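Local coordinates for putative NAD(P)H:FMN oxidoreductase (Porphyromonas gingivalis W83, PDB 3GE5), which binds flavin mononucleotide and probably works as an oxidoreductase of the nitroreductase family, using the flavin as its redox cofactor, at residues 55-66 with 123-134; 139-150 with 164-174. All coordinates share one frame; numbering follows the deposited sequence.

Contact 1 pairs two antiparallel helices, 50-62 and 120-137, and contact 2 pairs two antiparallel strands, 141-145 and 163-172, the former at the edge of the four-stranded sheet within the chain. Their centres lie about 13 Å apart, and along the chain contact 1 closes before contact 2 opens, strand 141-145 following directly on helix 120-137. The two meet where Trp144 packs on Ser125, Met128 and Thr129, so helix 120-137 lies against the sheet. Each contact borders an FMN, but not the same one: the two bound flavins sit in pockets shared by both subunits, which makes the dimer the unit that holds the cofactor.

Contact 1. Residues 55-66 with 123-134; sequences AILEAGRIAPSA and DTSIAMTYMMLE. With FMN (flavin mononucleotide), chain J.
Asp123 turns CG anti to its own carbonyl carbon (chi1 -71°), which brings its carboxylate to the loop 63-66, where Ala66 N donates to OD1 at 2.9 Å. The bond is nearly straight (161°) and arrives on the syn side, tilted out of the carboxylate plane. OD1 takes the amide of Ala66 while OD2 takes Ser119 OG and a water that also donates to Ala66 O, which fixes the rotation of the carboxylate. Farther along, Met131, a selenomethionine, has CG beside its backbone N, a turn that swings CG to 3.2 Å from Ile56 O and onto Gly60 CA, where the lack of a side chain suits the close approach. Two alanines let the helices come close: Ala59 CB rests 3.6 Å from Glu134 CB, and Ala63 CA lies over one face of the Tyr130 ring, a CH-pi contact 4.1 Å from the centroid. The Pro64 side chain crosses that of Tyr130 at about a right angle, its CD 3.7 Å from Tyr130 CZ, while Phe34 of the second subunit stacks on Tyr130. Ile126, a branched apolar residue, carries CD1 to the flavin's dimethylbenzene end. The helix axes approach to 7.6 Å at 148°, an antiparallel pair; the loop following helix 50-62 (Pro64 to Ala66), together with Asp123 and Ile126, lines the FMN pocket at the dimer interface of this nitroreductase-family fold.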
loop_
_atom_site.group_PDB
_atom_site.type_symbol
_atom_site.label_atom_id
_atom_site.label_comp_id
_atom_site.label_asym_id
_atom_site.label_seq_id
_atom_site.Cartn_x
_atom_site.Cartn_y
_atom_site.Cartn_z
ATOM N N ALA A 55 -2.871 17.101 5.533
ATOM C CA ALA A 55 -3.034 16.451 4.219
ATOM C C ALA A 55 -2.548 15.030 4.219
ATOM O O ALA A 55 -3.176 14.136 3.586
ATOM C CB ALA A 55 -2.332 17.280 3.090
ATOM N N ILE A 56 -1.393 14.803 4.839
ATOM C CA ILE A 56 -0.859 13.436 4.939
ATOM C C ILE A 56 -1.890 12.538 5.656
ATOM O O ILE A 56 -2.181 11.436 5.189
ATOM C CB ILE A 56 0.509 13.414 5.639
ATOM C CG1 ILE A 56 1.614 14.069 4.778
ATOM C CG2 ILE A 56 0.940 11.961 5.951
ATOM C CD1 ILE A 56 2.888 14.409 5.580
ATOM N N LEU A 57 -2.411 13.006 6.790
ATOM C CA LEU A 57 -3.392 12.265 7.555
ATOM C C LEU A 57 -4.700 12.036 6.776
ATOM O O LEU A 57 -5.282 10.949 6.802
ATOM C CB LEU A 57 -3.613 12.946 8.929
ATOM C CG LEU A 57 -2.371 12.908 9.841
ATOM C CD1 LEU A 57 -2.578 13.932 10.945
ATOM C CD2 LEU A 57 -2.143 11.490 10.367
ATOM N N GLU A 58 -5.122 13.046 6.011
ATOM C CA GLU A 58 -6.291 12.918 5.159
ATOM C C GLU A 58 -6.122 11.806 4.119
ATOM O O GLU A 58 -7.036 11.011 3.890
ATOM C CB GLU A 58 -6.606 14.260 4.467
ATOM C CG GLU A 58 -7.783 14.210 3.494
ATOM C CD GLU A 58 -9.139 14.089 4.181
ATOM O OE1 GLU A 58 -9.200 14.044 5.435
ATOM O OE2 GLU A 58 -10.152 14.065 3.435
ATOM N N ALA A 59 -4.934 11.737 3.526
ATOM C CA ALA A 59 -4.623 10.668 2.563
ATOM C C ALA A 59 -4.791 9.288 3.198
ATOM O O ALA A 59 -5.360 8.391 2.599
ATOM C CB ALA A 59 -3.211 10.812 1.992
ATOM N N GLY A 60 -4.283 9.136 4.421
ATOM C CA GLY A 60 -4.461 7.891 5.144
ATOM C C GLY A 60 -5.948 7.555 5.386
ATOM O O GLY A 60 -6.393 6.419 5.155
ATOM N N ARG A 61 -6.716 8.557 5.822
ATOM C CA ARG A 61 -8.120 8.412 6.160
ATOM C C ARG A 61 -8.904 7.935 4.921
ATOM O O ARG A 61 -9.822 7.127 5.047
ATOM C CB ARG A 61 -8.706 9.747 6.632
ATOM C CG ARG A 61 -10.185 9.688 7.046
ATOM C CD ARG A 61 -10.672 11.092 7.438
ATOM N NE ARG A 61 -10.990 11.885 6.247
ATOM C CZ ARG A 61 -12.180 11.947 5.650
ATOM N NH1 ARG A 61 -13.205 11.273 6.123
ATOM N NH2 ARG A 61 -12.365 12.703 4.571
ATOM N N ILE A 62 -8.558 8.442 3.737
ATOM C CA ILE A 62 -9.360 8.138 2.542
ATOM C C ILE A 62 -8.929 6.845 1.825
ATOM O O ILE A 62 -9.556 6.429 0.821
ATOM C CB ILE A 62 -9.433 9.351 1.554
ATOM C CG1 ILE A 62 -8.057 9.661 0.953
ATOM C CG2 ILE A 62 -10.125 10.547 2.263
ATOM C CD1 ILE A 62 -8.115 10.664 -0.248
ATOM N N ALA A 63 -7.889 6.185 2.332
ATOM C CA ALA A 63 -7.402 4.953 1.702
ATOM C C ALA A 63 -8.534 3.895 1.703
ATOM O O ALA A 63 -9.331 3.843 2.630
ATOM C CB ALA A 63 -6.161 4.397 2.471
ATOM N N PRO A 64 -8.565 3.017 0.708
ATOM C CA PRO A 64 -9.441 1.862 0.760
ATOM C C PRO A 64 -8.922 0.757 1.723
ATOM O O PRO A 64 -7.747 0.731 2.124
ATOM C CB PRO A 64 -9.409 1.331 -0.695
ATOM C CG PRO A 64 -8.082 1.706 -1.171
ATOM C CD PRO A 64 -7.718 3.013 -0.491
ATOM N N SER A 65 -9.851 -0.116 2.103
ATOM C CA SER A 65 -9.595 -1.241 3.016
ATOM C C SER A 65 -10.630 -2.347 2.731
ATOM O O SER A 65 -11.726 -2.080 2.162
ATOM C CB SER A 65 -9.695 -0.742 4.462
ATOM O OG SER A 65 -10.952 -0.189 4.796
ATOM N N ALA A 66 -10.337 -3.565 3.176
ATOM C CA ALA A 66 -11.315 -4.646 3.062
ATOM C C ALA A 66 -12.635 -4.290 3.767
ATOM O O ALA A 66 -12.641 -3.879 4.943
ATOM C CB ALA A 66 -10.741 -5.945 3.626
ATOM N N ASP A 123 -4.410 -3.729 5.198
ATOM C CA ASP A 123 -5.136 -2.458 5.201
ATOM C C ASP A 123 -4.263 -1.310 5.737
ATOM O O ASP A 123 -4.213 -0.217 5.144
ATOM C CB ASP A 123 -6.398 -2.565 6.049
ATOM C CG ASP A 123 -7.488 -3.425 5.428
ATOM O OD1 ASP A 123 -7.582 -3.488 4.176
ATOM O OD2 ASP A 123 -8.301 -3.966 6.206
ATOM N N THR A 124 -3.517 -1.566 6.813
ATOM C CA THR A 124 -2.651 -0.512 7.357
ATOM C C THR A 124 -1.581 -0.091 6.342
ATOM O O THR A 124 -1.146 1.075 6.310
ATOM C CB THR A 124 -1.971 -0.878 8.734
ATOM O OG1 THR A 124 -1.139 -2.029 8.594
ATOM C CG2 THR A 124 -3.037 -1.087 9.858
ATOM N N SER A 125 -1.125 -1.070 5.568
ATOM C CA SER A 125 -0.131 -0.805 4.545
ATOM C C SER A 125 -0.664 0.028 3.374
ATOM O O SER A 125 0.087 0.803 2.759
ATOM C CB SER A 125 0.499 -2.108 4.079
ATOM O OG SER A 125 1.209 -2.723 5.145
ATOM N N ILE A 126 -1.934 -0.103 3.060
ATOM C CA ILE A 126 -2.529 0.785 2.031
ATOM C C ILE A 126 -2.539 2.224 2.583
ATOM O O ILE A 126 -2.134 3.178 1.887
ATOM C CB ILE A 126 -3.974 0.331 1.638
ATOM C CG1 ILE A 126 -3.996 -1.134 1.133
ATOM C CG2 ILE A 126 -4.520 1.230 0.582
ATOM C CD1 ILE A 126 -5.424 -1.758 0.973
ATOM N N ALA A 127 -2.984 2.384 3.829
ATOM C CA ALA A 127 -3.022 3.722 4.436
ATOM C C ALA A 127 -1.580 4.325 4.498
ATOM O O ALA A 127 -1.362 5.506 4.158
ATOM C CB ALA A 127 -3.638 3.712 5.841
HETATM N N MSE A 128 -0.616 3.506 4.938
HETATM C CA MSE A 128 0.788 3.942 5.003
HETATM C C MSE A 128 1.279 4.364 3.602
HETATM O O MSE A 128 1.978 5.379 3.461
HETATM C CB MSE A 128 1.680 2.828 5.556
HETATM C CG MSE A 128 1.633 2.729 7.071
HETATM SE SE MSE A 128 2.744 4.099 7.941
HETATM C CE MSE A 128 4.469 3.657 7.136
ATOM N N THR A 129 0.931 3.590 2.584
ATOM C CA THR A 129 1.371 3.894 1.208
ATOM C C THR A 129 0.772 5.252 0.765
ATOM O O THR A 129 1.464 6.109 0.220
ATOM C CB THR A 129 1.010 2.766 0.207
ATOM O OG1 THR A 129 1.647 1.541 0.598
ATOM C CG2 THR A 129 1.440 3.165 -1.272
ATOM N N TYR A 130 -0.526 5.434 1.015
ATOM C CA TYR A 130 -1.182 6.707 0.693
ATOM C C TYR A 130 -0.469 7.852 1.404
ATOM O O TYR A 130 -0.257 8.934 0.831
ATOM C CB TYR A 130 -2.662 6.664 1.102
ATOM C CG TYR A 130 -3.584 6.172 0.003
ATOM C CD1 TYR A 130 -3.317 5.007 -0.685
ATOM C CD2 TYR A 130 -4.744 6.877 -0.330
ATOM C CE1 TYR A 130 -4.141 4.593 -1.731
ATOM C CE2 TYR A 130 -5.592 6.449 -1.341
ATOM C CZ TYR A 130 -5.279 5.324 -2.041
ATOM O OH TYR A 130 -6.096 4.904 -3.052
HETATM N N MSE A 131 -0.133 7.648 2.664
HETATM C CA MSE A 131 0.475 8.729 3.471
HETATM C C MSE A 131 1.908 9.040 2.980
HETATM O O MSE A 131 2.335 10.218 2.883
HETATM C CB MSE A 131 0.433 8.435 4.983
HETATM C CG MSE A 131 -0.977 8.472 5.554
HETATM SE SE MSE A 131 -1.078 8.385 7.459
HETATM C CE MSE A 131 -0.450 6.563 7.736
HETATM N N MSE A 132 2.669 7.994 2.706
HETATM C CA MSE A 132 4.025 8.125 2.122
HETATM C C MSE A 132 3.975 8.923 0.814
HETATM O O MSE A 132 4.758 9.859 0.586
HETATM C CB MSE A 132 4.617 6.732 1.853
HETATM C CG MSE A 132 5.946 6.739 1.168
HETATM SE SE MSE A 132 6.687 4.990 0.876
HETATM C CE MSE A 132 5.410 4.349 -0.438
ATOM N N LEU A 133 3.074 8.531 -0.075
ATOM C CA LEU A 133 2.908 9.221 -1.363
ATOM C C LEU A 133 2.429 10.663 -1.195
ATOM O O LEU A 133 2.945 11.590 -1.855
ATOM C CB LEU A 133 1.957 8.397 -2.243
ATOM C CG LEU A 133 2.481 7.018 -2.660
ATOM C CD1 LEU A 133 1.378 6.242 -3.454
ATOM C CD2 LEU A 133 3.781 7.119 -3.472
ATOM N N GLU A 134 1.504 10.875 -0.265
ATOM C CA GLU A 134 1.065 12.236 -0.007
ATOM C C GLU A 134 2.203 13.136 0.496
ATOM O O GLU A 134 2.346 14.279 0.022
ATOM C CB GLU A 134 -0.096 12.222 0.996
ATOM C CG GLU A 134 -0.686 13.625 1.258
ATOM C CD GLU A 134 -1.402 14.231 0.006
ATOM O OE1 GLU A 134 -1.736 13.475 -0.929
ATOM O OE2 GLU A 134 -1.662 15.480 -0.021
HETATM N N1 FMN J . -14.179 -5.675 -3.017
HETATM C C2 FMN J . -14.785 -6.827 -3.451
HETATM O O2 FMN J . -15.844 -6.730 -4.063
HETATM N N3 FMN J . -14.232 -8.075 -3.223
HETATM C C4 FMN J . -13.084 -8.246 -2.449
HETATM O O4 FMN J . -12.621 -9.355 -2.224
HETATM C C4A FMN J . -12.472 -7.082 -1.964
HETATM N N5 FMN J . -11.361 -7.155 -1.160
HETATM C C5A FMN J . -10.703 -6.047 -0.733
HETATM C C6 FMN J . -9.492 -6.198 -0.020
HETATM C C7 FMN J . -8.715 -5.067 0.270
HETATM C C7M FMN J . -7.425 -5.244 1.069
HETATM C C8 FMN J . -9.139 -3.822 -0.150
HETATM C C8M FMN J . -8.320 -2.611 0.091
HETATM C C9 FMN J . -10.321 -3.674 -0.861
HETATM C C9A FMN J . -11.125 -4.809 -1.179
HETATM N N10 FMN J . -12.335 -4.687 -1.874
HETATM C C10 FMN J . -13.011 -5.820 -2.272
HETATM C "C1'" FMN J . -12.849 -3.337 -2.322
HETATM C "C2'" FMN J . -13.406 -2.542 -1.115
HETATM O "O2'" FMN J . -14.743 -2.955 -0.804
HETATM C "C3'" FMN J . -13.351 -1.035 -1.350
HETATM O "O3'" FMN J . -12.002 -0.623 -1.604
HETATM C "C4'" FMN J . -13.950 -0.270 -0.149
HETATM O "O4'" FMN J . -15.359 -0.547 0.003
HETATM C "C5'" FMN J . -13.709 1.217 -0.357
HETATM O "O5'" FMN J . -14.381 1.641 -1.545
HETATM P P FMN J . -13.665 2.404 -2.728
HETATM O O1P FMN J . -13.256 3.750 -2.186
HETATM O O2P FMN J . -14.637 2.517 -3.878
HETATM O O3P FMN J . -12.497 1.561 -3.217
HETATM O O HOH W 1 -10.851 -4.577 6.998
#

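Contact 2. Residues 139-150 with 164-174; sequences GLGCTWVCAFDQ and TPVSILALGYG. With FMN (flavin mononucleotide), chain C.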
loop_
_atom_site.group_PDB
_atom_site.type_symbol
_atom_site.label_atom_id
_atom_site.label_comp_id
_atom_site.label_asym_id
_atom_site.label_seq_id
_atom_site.Cartn_x
_atom_site.Cartn_y
_atom_site.Cartn_z
ATOM N N GLY A 139 6.442 17.622 -1.111
ATOM C CA GLY A 139 7.875 17.941 -0.999
ATOM C C GLY A 139 8.595 17.563 0.297
ATOM O O GLY A 139 9.651 18.156 0.635
ATOM N N LEU A 140 8.013 16.634 1.046
ATOM C CA LEU A 140 8.634 16.102 2.237
ATOM C C LEU A 140 9.356 14.806 1.929
ATOM O O LEU A 140 9.028 14.124 0.980
ATOM C CB LEU A 140 7.578 15.856 3.325
ATOM C CG LEU A 140 6.871 17.153 3.811
ATOM C CD1 LEU A 140 5.533 16.868 4.557
ATOM C CD2 LEU A 140 7.830 17.974 4.652
ATOM N N GLY A 141 10.301 14.454 2.786
ATOM C CA GLY A 141 10.992 13.165 2.724
ATOM C C GLY A 141 10.457 12.262 3.820
ATOM O O GLY A 141 10.036 12.734 4.880
ATOM N N CYS A 142 10.486 10.966 3.577
ATOM C CA CYS A 142 10.092 10.052 4.596
ATOM C C CYS A 142 10.732 8.690 4.406
ATOM O O CYS A 142 11.265 8.382 3.336
ATOM C CB CYS A 142 8.554 9.996 4.670
ATOM S SG CYS A 142 7.749 9.402 3.219
ATOM N N THR A 143 10.674 7.893 5.468
ATOM C CA THR A 143 10.979 6.465 5.421
ATOM C C THR A 143 9.925 5.687 6.180
ATOM O O THR A 143 9.513 6.078 7.264
ATOM C CB THR A 143 12.426 6.159 5.988
ATOM O OG1 THR A 143 13.387 6.817 5.183
ATOM C CG2 THR A 143 12.722 4.661 6.019
ATOM N N TRP A 144 9.459 4.623 5.554
ATOM C CA TRP A 144 8.587 3.633 6.187
ATOM C C TRP A 144 9.416 2.790 7.109
ATOM O O TRP A 144 10.452 2.262 6.685
ATOM C CB TRP A 144 8.006 2.766 5.097
ATOM C CG TRP A 144 6.909 1.806 5.457
ATOM C CD1 TRP A 144 6.841 0.943 6.537
ATOM C CD2 TRP A 144 5.762 1.551 4.663
ATOM N NE1 TRP A 144 5.679 0.194 6.459
ATOM C CE2 TRP A 144 5.005 0.538 5.318
ATOM C CE3 TRP A 144 5.276 2.086 3.464
ATOM C CZ2 TRP A 144 3.786 0.083 4.823
ATOM C CZ3 TRP A 144 4.045 1.595 2.957
ATOM C CH2 TRP A 144 3.330 0.611 3.660
ATOM N N VAL A 145 8.986 2.657 8.359
ATOM C CA VAL A 145 9.744 1.923 9.418
ATOM C C VAL A 145 8.921 0.756 10.006
ATOM O O VAL A 145 7.812 0.941 10.519
ATOM C CB VAL A 145 10.193 2.855 10.582
ATOM C CG1 VAL A 145 10.963 2.059 11.613
ATOM C CG2 VAL A 145 11.032 4.046 10.005
ATOM N N CYS A 146 9.484 -0.451 9.910
ATOM C CA CYS A 146 8.947 -1.648 10.596
ATOM C C CYS A 146 9.944 -2.260 11.563
ATOM O O CYS A 146 9.555 -3.091 12.397
ATOM C CB CYS A 146 8.534 -2.671 9.572
ATOM S SG CYS A 146 7.022 -2.202 8.671
ATOM N N ALA A 147 11.221 -1.821 11.521
ATOM C CA ALA A 147 12.222 -2.349 12.460
ATOM C C ALA A 147 12.161 -1.562 13.777
ATOM O O ALA A 147 12.946 -0.661 13.998
ATOM C CB ALA A 147 13.651 -2.322 11.849
ATOM N N PHE A 148 11.226 -1.948 14.646
ATOM C CA PHE A 148 11.070 -1.351 15.960
ATOM C C PHE A 148 10.432 -2.343 16.909
ATOM O O PHE A 148 9.839 -3.306 16.478
ATOM C CB PHE A 148 10.280 -0.037 15.935
ATOM C CG PHE A 148 8.829 -0.160 15.536
ATOM C CD1 PHE A 148 8.447 -0.123 14.208
ATOM C CD2 PHE A 148 7.823 -0.219 16.523
ATOM C CE1 PHE A 148 7.117 -0.281 13.833
ATOM C CE2 PHE A 148 6.507 -0.320 16.157
ATOM C CZ PHE A 148 6.151 -0.354 14.803
ATOM N N ASP A 149 10.609 -2.096 18.204
ATOM C CA ASP A 149 10.136 -2.992 19.263
ATOM C C ASP A 149 8.636 -2.681 19.458
ATOM O O ASP A 149 8.252 -1.703 20.097
ATOM C CB ASP A 149 10.946 -2.756 20.540
ATOM C CG ASP A 149 10.556 -3.678 21.674
ATOM O OD1 ASP A 149 9.405 -4.204 21.648
ATOM O OD2 ASP A 149 11.402 -3.852 22.605
ATOM N N GLN A 150 7.793 -3.481 18.840
ATOM C CA GLN A 150 6.339 -3.194 18.842
ATOM C C GLN A 150 5.726 -3.270 20.245
ATOM O O GLN A 150 4.898 -2.425 20.638
ATOM C CB GLN A 150 5.635 -4.179 17.922
ATOM C CG GLN A 150 5.942 -4.004 16.443
ATOM C CD GLN A 150 5.440 -5.178 15.658
ATOM O OE1 GLN A 150 6.039 -6.268 15.727
ATOM N NE2 GLN A 150 4.317 -4.993 14.934
ATOM N N THR A 164 -2.227 -3.257 17.218
ATOM C CA THR A 164 -0.812 -3.481 17.043
ATOM C C THR A 164 -0.204 -2.307 16.285
ATOM O O THR A 164 -0.731 -1.900 15.260
ATOM C CB THR A 164 -0.536 -4.770 16.225
ATOM O OG1 THR A 164 -1.094 -5.910 16.913
ATOM C CG2 THR A 164 1.011 -4.968 16.035
ATOM N N PRO A 165 0.904 -1.729 16.804
ATOM C CA PRO A 165 1.619 -0.748 15.952
ATOM C C PRO A 165 2.343 -1.502 14.826
ATOM O O PRO A 165 3.268 -2.273 15.109
ATOM C CB PRO A 165 2.601 -0.109 16.926
ATOM C CG PRO A 165 2.842 -1.150 17.992
ATOM C CD PRO A 165 1.571 -1.940 18.111
ATOM N N VAL A 166 1.879 -1.370 13.586
ATOM C CA VAL A 166 2.396 -2.198 12.469
ATOM C C VAL A 166 3.613 -1.558 11.779
ATOM O O VAL A 166 4.624 -2.203 11.500
ATOM C CB VAL A 166 1.280 -2.467 11.427
ATOM C CG1 VAL A 166 1.791 -3.334 10.274
ATOM C CG2 VAL A 166 0.024 -3.106 12.107
ATOM N N SER A 167 3.489 -0.258 11.536
ATOM C CA SER A 167 4.441 0.532 10.751
ATOM C C SER A 167 4.469 1.951 11.296
ATOM O O SER A 167 3.460 2.428 11.855
ATOM C CB SER A 167 4.016 0.582 9.303
ATOM O OG SER A 167 3.981 -0.702 8.712
ATOM N N ILE A 168 5.605 2.625 11.100
ATOM C CA ILE A 168 5.751 4.052 11.443
ATOM C C ILE A 168 6.252 4.830 10.243
ATOM O O ILE A 168 7.231 4.418 9.602
ATOM C CB ILE A 168 6.760 4.238 12.589
ATOM C CG1 ILE A 168 6.341 3.465 13.855
ATOM C CG2 ILE A 168 6.981 5.746 12.894
ATOM C CD1 ILE A 168 7.376 3.426 14.978
ATOM N N LEU A 169 5.595 5.921 9.898
ATOM C CA LEU A 169 6.090 6.785 8.824
ATOM C C LEU A 169 6.898 7.863 9.498
ATOM O O LEU A 169 6.363 8.651 10.246
ATOM C CB LEU A 169 4.950 7.401 7.998
ATOM C CG LEU A 169 5.398 8.130 6.708
ATOM C CD1 LEU A 169 6.069 7.118 5.751
ATOM C CD2 LEU A 169 4.218 8.878 6.012
ATOM N N ALA A 170 8.214 7.848 9.252
ATOM C CA ALA A 170 9.129 8.876 9.761
ATOM C C ALA A 170 9.317 9.934 8.662
ATOM O O ALA A 170 9.669 9.587 7.547
ATOM C CB ALA A 170 10.468 8.284 10.146
ATOM N N LEU A 171 9.016 11.189 8.978
ATOM C CA LEU A 171 8.924 12.230 7.938
ATOM C C LEU A 171 9.399 13.613 8.398
ATOM O O LEU A 171 9.428 13.911 9.576
ATOM C CB LEU A 171 7.491 12.330 7.372
ATOM C CG LEU A 171 6.424 12.869 8.320
ATOM C CD1 LEU A 171 6.108 14.322 8.018
ATOM C CD2 LEU A 171 5.165 11.980 8.206
ATOM N N GLY A 172 9.738 14.429 7.409
ATOM C CA GLY A 172 10.179 15.791 7.621
ATOM C C GLY A 172 10.719 16.353 6.319
ATOM O O GLY A 172 10.587 15.733 5.245
ATOM N N TYR A 173 11.312 17.535 6.383
ATOM C CA TYR A 173 12.034 18.054 5.237
ATOM C C TYR A 173 13.392 17.388 5.157
ATOM O O TYR A 173 14.173 17.421 6.112
ATOM C CB TYR A 173 12.171 19.586 5.279
ATOM C CG TYR A 173 10.904 20.298 4.899
ATOM C CD1 TYR A 173 10.523 20.392 3.560
ATOM C CD2 TYR A 173 10.080 20.851 5.865
ATOM C CE1 TYR A 173 9.351 21.022 3.197
ATOM C CE2 TYR A 173 8.892 21.474 5.517
ATOM C CZ TYR A 173 8.537 21.572 4.179
ATOM O OH TYR A 173 7.366 22.193 3.800
ATOM N N GLY A 174 13.675 16.756 4.026
ATOM C CA GLY A 174 14.948 16.086 3.849
ATOM C C GLY A 174 16.141 17.022 3.776
ATOM O O GLY A 174 16.026 18.173 3.357
HETATM N N1 FMN C . 14.239 1.564 6.143
HETATM C C2 FMN C . 14.847 1.697 7.357
HETATM O O2 FMN C . 15.893 2.350 7.461
HETATM N N3 FMN C . 14.323 1.101 8.496
HETATM C C4 FMN C . 13.165 0.333 8.458
HETATM O O4 FMN C . 12.712 -0.228 9.503
HETATM C C4A FMN C . 12.544 0.198 7.219
HETATM N N5 FMN C . 11.411 -0.590 7.145
HETATM C C5A FMN C . 10.706 -0.635 5.977
HETATM C C6 FMN C . 9.504 -1.349 5.969
HETATM C C7 FMN C . 8.753 -1.374 4.799
HETATM C C7M FMN C . 7.468 -2.144 4.730
HETATM C C8 FMN C . 9.185 -0.678 3.670
HETATM C C8M FMN C . 8.379 -0.678 2.412
HETATM C C9 FMN C . 10.387 -0.014 3.679
HETATM C C9A FMN C . 11.164 0.042 4.826
HETATM N N10 FMN C . 12.400 0.732 4.864
HETATM C C10 FMN C . 13.063 0.822 6.062
HETATM C "C1'" FMN C . 12.848 1.581 3.703
HETATM C "C2'" FMN C . 13.437 0.644 2.653
HETATM O "O2'" FMN C . 14.786 0.356 2.998
HETATM C "C3'" FMN C . 13.346 1.228 1.239
HETATM O "O3'" FMN C . 11.981 1.543 0.942
HETATM C "C4'" FMN C . 13.954 0.316 0.158
HETATM O "O4'" FMN C . 15.355 0.108 0.337
HETATM C "C5'" FMN C . 13.745 0.862 -1.260
HETATM O "O5'" FMN C . 14.379 2.119 -1.361
HETATM P P FMN C . 13.583 3.373 -1.871
HETATM O O1P FMN C . 12.476 3.575 -0.849
HETATM O O2P FMN C . 13.022 3.104 -3.255
HETATM O O3P FMN C . 14.549 4.534 -1.763
HETATM O O HOH W 2 12.162 17.313 1.597
#
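Backbone hydrogen bonds carry the pairing of 141-145 with 168-172: Gly141, Thr143 and Val145 form hydrogen-bonded antiparallel pairs with Gly172, Ala170 and Ile168, each exchanging two bonds. Beyond the strand end, the long, uncharged side chain of Gln150 can bring an N-H to a backbone carbonyl: NE2 donates to Pro165 O at 2.9 Å, almost straight at 170°. A weak bond joins Trp144 NE1 to Ser167 OG (3.0 Å), the hydroxyl meeting the indole at its edge.

CH-pi contacts mark both ends. Leu140 CD2 stands 3.5 Å from the centroid of the Tyr173 ring, over the middle of its face, and Ile168 CD1 does likewise at 3.7 Å from that of Phe148. The Phe148 ring is placed by a chi1 of 66°, which sets CG between backbone N and carbonyl carbon; Pro165 CB meets its edge in plane.

Trp144 offers one ring face to the flavin, whose C7M lies over it toward the rim. Ala147 N donates to O4 at 3.0 Å, and the single N-H of Cys146 is shared between O4 and, weakly, N5. The N-H groups at O4 and N5 would probably draw electron density from the isoalloxazine and help stabilise its reduced form.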